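Local coordinates for surface-associated protein CshB (Streptococcus gordonii, PDB 6YZG), which acts as a cell-wall-linked streptococcal surface adhesin, here represented by its non-repetitive domain 2, which probably contributes to binding fibronectin, at the interface of chains A and B. Numbering follows the deposited sequence. Chains: chain A/B, Surface-associated protein CshB.

Contact 1: the interface of chains A and B. Residues chain A 163-167, 179, 220, 225; chain B 236-239.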
loop_
_atom_site.group_PDB
_atom_site.type_symbol
_atom_site.label_atom_id
_atom_site.label_comp_id
_atom_site.label_asym_id
_atom_site.label_seq_id
_atom_site.Cartn_x
_atom_site.Cartn_y
_atom_site.Cartn_z
ATOM N N TRP A 163 3.914 -12.628 -22.372
ATOM C CA TRP A 163 3.233 -12.814 -21.077
ATOM C C TRP A 163 1.733 -12.924 -21.213
ATOM O O TRP A 163 1.110 -12.074 -21.883
ATOM C CB TRP A 163 3.631 -11.676 -20.144
ATOM C CG TRP A 163 5.081 -11.677 -19.782
ATOM C CD1 TRP A 163 6.032 -10.788 -20.222
ATOM C CD2 TRP A 163 5.785 -12.590 -18.910
ATOM N NE1 TRP A 163 7.239 -11.059 -19.651
ATOM C CE2 TRP A 163 7.132 -12.171 -18.861
ATOM C CE3 TRP A 163 5.393 -13.713 -18.189
ATOM C CZ2 TRP A 163 8.050 -12.829 -18.043
ATOM C CZ3 TRP A 163 6.313 -14.378 -17.431
ATOM C CH2 TRP A 163 7.632 -13.937 -17.348
ATOM N N GLU A 164 1.170 -13.847 -20.480
ATOM C CA GLU A 164 -0.306 -14.040 -20.397
ATOM C C GLU A 164 -0.759 -13.882 -18.951
ATOM O O GLU A 164 -0.107 -14.435 -18.029
ATOM C CB GLU A 164 -0.708 -15.414 -20.890
ATOM C CG GLU A 164 -2.180 -15.580 -21.093
ATOM C CD GLU A 164 -2.597 -16.915 -21.688
ATOM O OE1 GLU A 164 -3.787 -17.034 -22.157
ATOM O OE2 GLU A 164 -1.843 -17.860 -21.647
ATOM N N TYR A 165 -1.795 -13.113 -18.718
ATOM C CA TYR A 165 -2.301 -12.861 -17.358
ATOM C C TYR A 165 -3.068 -14.073 -16.851
ATOM O O TYR A 165 -3.971 -14.552 -17.522
ATOM C CB TYR A 165 -3.166 -11.625 -17.337
ATOM C CG TYR A 165 -3.785 -11.298 -15.991
ATOM C CD1 TYR A 165 -3.008 -10.980 -14.908
ATOM C CD2 TYR A 165 -5.148 -11.334 -15.815
ATOM C CE1 TYR A 165 -3.549 -10.627 -13.679
ATOM C CE2 TYR A 165 -5.702 -10.988 -14.590
ATOM C CZ TYR A 165 -4.906 -10.684 -13.520
ATOM O OH TYR A 165 -5.452 -10.330 -12.283
ATOM N N MET A 166 -2.689 -14.613 -15.718
ATOM C CA MET A 166 -3.270 -15.839 -15.133
ATOM C C MET A 166 -4.322 -15.551 -14.083
ATOM O O MET A 166 -5.135 -16.443 -13.835
ATOM C CB MET A 166 -2.135 -16.625 -14.500
ATOM C CG MET A 166 -1.132 -17.083 -15.462
ATOM S SD MET A 166 -1.744 -18.253 -16.674
ATOM C CE MET A 166 -1.950 -17.172 -18.065
ATOM N N GLY A 167 -4.310 -14.407 -13.484
ATOM C CA GLY A 167 -5.158 -14.080 -12.328
ATOM C C GLY A 167 -4.335 -13.543 -11.180
ATOM O O GLY A 167 -3.199 -13.105 -11.334
ATOM N N TYR A 179 -5.201 -4.968 -12.979
ATOM C CA TYR A 179 -4.116 -4.405 -12.093
ATOM C C TYR A 179 -3.874 -2.997 -12.659
ATOM O O TYR A 179 -4.417 -2.716 -13.730
ATOM C CB TYR A 179 -2.763 -5.171 -12.061
ATOM C CG TYR A 179 -2.341 -5.626 -13.432
ATOM C CD1 TYR A 179 -2.778 -6.840 -13.913
ATOM C CD2 TYR A 179 -1.673 -4.784 -14.314
ATOM C CE1 TYR A 179 -2.640 -7.202 -15.242
ATOM C CE2 TYR A 179 -1.498 -5.148 -15.631
ATOM C CZ TYR A 179 -1.938 -6.380 -16.099
ATOM O OH TYR A 179 -1.847 -6.713 -17.394
ATOM N N LEU A 220 1.318 -7.387 -21.639
ATOM C CA LEU A 220 0.752 -8.689 -22.021
ATOM C C LEU A 220 0.970 -8.881 -23.522
ATOM O O LEU A 220 0.816 -7.935 -24.320
ATOM C CB LEU A 220 -0.741 -8.779 -21.715
ATOM C CG LEU A 220 -1.083 -8.652 -20.258
ATOM C CD1 LEU A 220 -2.603 -8.733 -20.056
ATOM C CD2 LEU A 220 -0.402 -9.690 -19.376
ATOM N N PHE A 225 7.040 -7.482 -18.993
ATOM C CA PHE A 225 5.860 -7.194 -18.178
ATOM C C PHE A 225 6.205 -6.305 -17.006
ATOM O O PHE A 225 7.202 -6.537 -16.327
ATOM C CB PHE A 225 5.243 -8.482 -17.635
ATOM C CG PHE A 225 3.923 -8.309 -16.945
ATOM C CD1 PHE A 225 2.794 -7.906 -17.642
ATOM C CD2 PHE A 225 3.808 -8.510 -15.583
ATOM C CE1 PHE A 225 1.578 -7.743 -16.975
ATOM C CE2 PHE A 225 2.593 -8.358 -14.926
ATOM C CZ PHE A 225 1.513 -7.945 -15.633
ATOM N N PRO B 236 -0.603 -9.777 -9.069
ATOM C CA PRO B 236 -0.918 -10.301 -10.395
ATOM C C PRO B 236 0.137 -11.338 -10.794
ATOM O O PRO B 236 1.316 -11.192 -10.537
ATOM C CB PRO B 236 -0.851 -9.114 -11.313
ATOM C CG PRO B 236 0.008 -8.115 -10.603
ATOM C CD PRO B 236 -0.256 -8.349 -9.143
ATOM N N VAL B 237 -0.328 -12.366 -11.497
ATOM C CA VAL B 237 0.517 -13.508 -11.946
ATOM C C VAL B 237 0.483 -13.542 -13.462
ATOM O O VAL B 237 -0.590 -13.503 -14.071
ATOM C CB VAL B 237 0.052 -14.825 -11.358
ATOM C CG1 VAL B 237 0.891 -15.995 -11.843
ATOM C CG2 VAL B 237 0.046 -14.787 -9.844
ATOM N N VAL B 238 1.641 -13.653 -14.062
ATOM C CA VAL B 238 1.786 -13.832 -15.523
ATOM C C VAL B 238 2.509 -15.110 -15.813
ATOM O O VAL B 238 3.316 -15.627 -15.029
ATOM C CB VAL B 238 2.435 -12.611 -16.210
ATOM C CG1 VAL B 238 1.449 -11.445 -16.239
ATOM C CG2 VAL B 238 3.749 -12.193 -15.555
ATOM N N MET B 239 2.299 -15.594 -17.041
ATOM C CA MET B 239 2.827 -16.885 -17.510
ATOM C C MET B 239 3.549 -16.748 -18.844
ATOM O O MET B 239 3.100 -15.995 -19.738
ATOM C CB MET B 239 1.661 -17.861 -17.656
ATOM C CG MET B 239 2.021 -19.262 -17.987
ATOM S SD MET B 239 0.513 -20.178 -18.594
ATOM C CE MET B 239 0.344 -19.769 -20.345
#
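The backbone carbonyl oxygen of B:Val237 is held by a hydrogen bond from the amide N of A:Met166, which lies 2.9 Å from O of B:Val237 in the carbonyl plane; at 172° at the hydrogen it is the straightest bond of an antiparallel beta ladder between strand 164-170 of chain A and strand 234-241 of chain B in this CshA-type non-repetitive domain 2. The N of B:Val237 meets the O of A:Gly167 at 3.0 Å, almost along the C=O axis. Further along, A:Glu164 and B:Met239 exchange a pair of bonds: the N of B:Met239 lies 2.8 Å from the O of A:Glu164, and the N of A:Glu164 returns a bond to the O of B:Met239.

B:Val238 turns to the opposite side of the strand from its neighbours and enters an aromatic pocket. Its CG1, anti to the carbonyl carbon (chi1 -72°), comes tip to tip onto the face of A:Phe225, 3.5 Å from the ring centroid. CG2 takes the crowded position and touches CE3 of A:Trp163 at 3.5 Å, the two side chains crossing at about a right angle. A:Tyr179 meets the edge of the A:Phe225 ring through CZ.

On the other side of the ladder the methionines cross obliquely. A:Met166, bent at chi2 and chi3, sets its SD 3.5 Å from SD of B:Met239, whose chain stays extended until it bends at chi3 (83°).

Contact 2: the interface of chains A and B. Residues chain A 2, 4, 29, 35, 37, 127; chain B 258, 260, 262.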
loop_
_atom_site.group_PDB
_atom_site.type_symbol
_atom_site.label_atom_id
_atom_site.label_comp_id
_atom_site.label_asym_id
_atom_site.label_seq_id
_atom_site.Cartn_x
_atom_site.Cartn_y
_atom_site.Cartn_z
ATOM N N LEU A 2 8.119 -22.060 -6.437
ATOM C CA LEU A 2 9.400 -22.601 -5.907
ATOM C C LEU A 2 9.653 -22.106 -4.506
ATOM O O LEU A 2 9.499 -20.923 -4.190
ATOM C CB LEU A 2 10.542 -22.207 -6.822
ATOM C CG LEU A 2 10.494 -22.772 -8.244
ATOM C CD1 LEU A 2 11.645 -22.275 -9.054
ATOM C CD2 LEU A 2 10.408 -24.300 -8.259
ATOM N N PHE A 4 12.388 -21.191 -2.417
ATOM C CA PHE A 4 13.776 -20.768 -2.456
ATOM C C PHE A 4 14.454 -20.881 -1.111
ATOM O O PHE A 4 15.719 -20.722 -1.050
ATOM C CB PHE A 4 13.829 -19.348 -2.996
ATOM C CG PHE A 4 13.417 -19.203 -4.440
ATOM C CD1 PHE A 4 14.100 -19.931 -5.437
ATOM C CD2 PHE A 4 12.369 -18.369 -4.830
ATOM C CE1 PHE A 4 13.751 -19.789 -6.786
ATOM C CE2 PHE A 4 12.011 -18.300 -6.168
ATOM C CZ PHE A 4 12.715 -18.967 -7.127
ATOM N N ILE A 29 9.878 -30.851 -8.866
ATOM C CA ILE A 29 8.632 -30.160 -8.435
ATOM C C ILE A 29 7.428 -31.087 -8.425
ATOM O O ILE A 29 6.420 -30.725 -7.788
ATOM C CB ILE A 29 8.380 -28.908 -9.286
ATOM C CG1 ILE A 29 8.174 -29.296 -10.743
ATOM C CG2 ILE A 29 9.486 -27.912 -9.043
ATOM C CD1 ILE A 29 7.696 -28.143 -11.618
ATOM N N VAL A 35 13.238 -29.159 -12.449
ATOM C CA VAL A 35 13.573 -27.818 -12.971
ATOM C C VAL A 35 14.918 -27.399 -12.420
ATOM O O VAL A 35 15.250 -27.607 -11.242
ATOM C CB VAL A 35 12.484 -26.805 -12.606
ATOM C CG1 VAL A 35 11.150 -27.142 -13.222
ATOM C CG2 VAL A 35 12.338 -26.586 -11.145
ATOM N N LEU A 37 17.402 -23.979 -12.467
ATOM C CA LEU A 37 17.647 -22.569 -12.743
ATOM C C LEU A 37 19.150 -22.357 -12.594
ATOM O O LEU A 37 19.760 -22.799 -11.595
ATOM C CB LEU A 37 16.971 -21.626 -11.751
ATOM C CG LEU A 37 15.486 -21.807 -11.487
ATOM C CD1 LEU A 37 14.964 -20.698 -10.592
ATOM C CD2 LEU A 37 14.636 -22.076 -12.686
ATOM N N ILE A 127 16.834 -21.479 -17.801
ATOM C CA ILE A 127 15.865 -22.454 -17.243
ATOM C C ILE A 127 15.907 -23.723 -18.074
ATOM O O ILE A 127 15.895 -23.614 -19.267
ATOM C CB ILE A 127 14.437 -21.892 -17.312
ATOM C CG1 ILE A 127 14.265 -20.640 -16.467
ATOM C CG2 ILE A 127 13.415 -22.959 -16.953
ATOM C CD1 ILE A 127 13.001 -19.954 -16.891
ATOM N N MET B 258 10.980 -11.639 -5.908
ATOM C CA MET B 258 10.597 -12.512 -7.031
ATOM C C MET B 258 9.901 -13.755 -6.507
ATOM O O MET B 258 10.433 -14.444 -5.631
ATOM C CB MET B 258 11.831 -12.932 -7.809
ATOM C CG MET B 258 11.516 -13.587 -9.123
ATOM S SD MET B 258 12.958 -14.361 -9.876
ATOM C CE MET B 258 12.992 -15.856 -8.914
ATOM N N MET B 260 8.554 -17.313 -8.449
ATOM C CA MET B 260 8.632 -18.045 -9.735
ATOM C C MET B 260 8.042 -19.427 -9.486
ATOM O O MET B 260 8.410 -20.070 -8.479
ATOM C CB MET B 260 10.040 -18.192 -10.280
ATOM C CG MET B 260 10.058 -18.900 -11.654
ATOM S SD MET B 260 11.780 -19.266 -12.199
ATOM C CE MET B 260 12.450 -17.653 -12.453
ATOM N N PHE B 262 6.205 -23.140 -11.603
ATOM C CA PHE B 262 6.063 -23.959 -12.808
ATOM C C PHE B 262 4.729 -24.673 -12.744
ATOM O O PHE B 262 4.354 -25.195 -11.679
ATOM C CB PHE B 262 7.216 -24.929 -12.921
ATOM C CG PHE B 262 8.546 -24.315 -13.222
ATOM C CD1 PHE B 262 9.276 -23.594 -12.272
ATOM C CD2 PHE B 262 9.055 -24.340 -14.508
ATOM C CE1 PHE B 262 10.454 -22.966 -12.633
ATOM C CE2 PHE B 262 10.283 -23.797 -14.854
ATOM C CZ PHE B 262 10.982 -23.069 -13.908
HETATM O O HOH W 1 8.452 -18.641 -5.807
#
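Strand 258-263 of chain B lends alternate side chains, B:Met258, B:Met260 and B:Phe262, to apolar surface of chain A, and backbone polar groups fasten one margin of this two-chain core in the adhesin domain.

The direct polar link runs from the amide N of A:Leu2 to the carbonyl O of B:Met260, 2.9 Å apart. It is nearly straight, 172° at the hydrogen, and the donor lies in the carbonyl plane. Water 1 sits alongside, 3.0 Å from the O of A:Leu2, and also pairs with both the N and the O of B:Met260. The carbonyl of B:Met260 thus meets both an amide and the water, which probably helps to hold the N-terminal segment of chain A beside the strand.

Ring contacts centre on B:Phe262, whose CG is anti to the carbonyl carbon (chi1 -69°). CG1 of A:Val35 approaches tip to tip and stands over the middle of one face, 3.7 Å from the ring centroid. CG2 of A:Ile127 meets the same ring at its edge and in its plane, while CD1 of A:Leu2 touches the rim at CE1. Face and edge together should limit tilting of the ring.

Among the other apolar contacts, A:Ile29 crosses B:Phe262 at about a right angle and places CD1 3.5 Å from its CB. A:Leu37 spreads its two methyls, CD1 reaching SD of B:Met260 at 3.8 Å and CD2 pointing toward CZ of B:Phe262. At the start of the strand, B:Met258 bends at chi3 (79°), bringing its methyl CE 3.6 Å from CZ of A:Phe4.

The C-alpha centres of contact 1 and contact 2 are about 17 Å apart, and they share no residue. Chain B supplies strand 234-241 to contact 1 and strand 258-263 to contact 2, so the same C-terminal part of its chain is received at two places by chain A. Contact 1 joins strands of the two chains through backbone pairing, whereas contact 2 mainly fills an apolar core. Because the interface is two-fold symmetric, chain A inserts the matching strands into chain B. Such a reciprocal exchange resembles a strand-swapped dimer, although the crystal assembly may not be the form present on the cell surface.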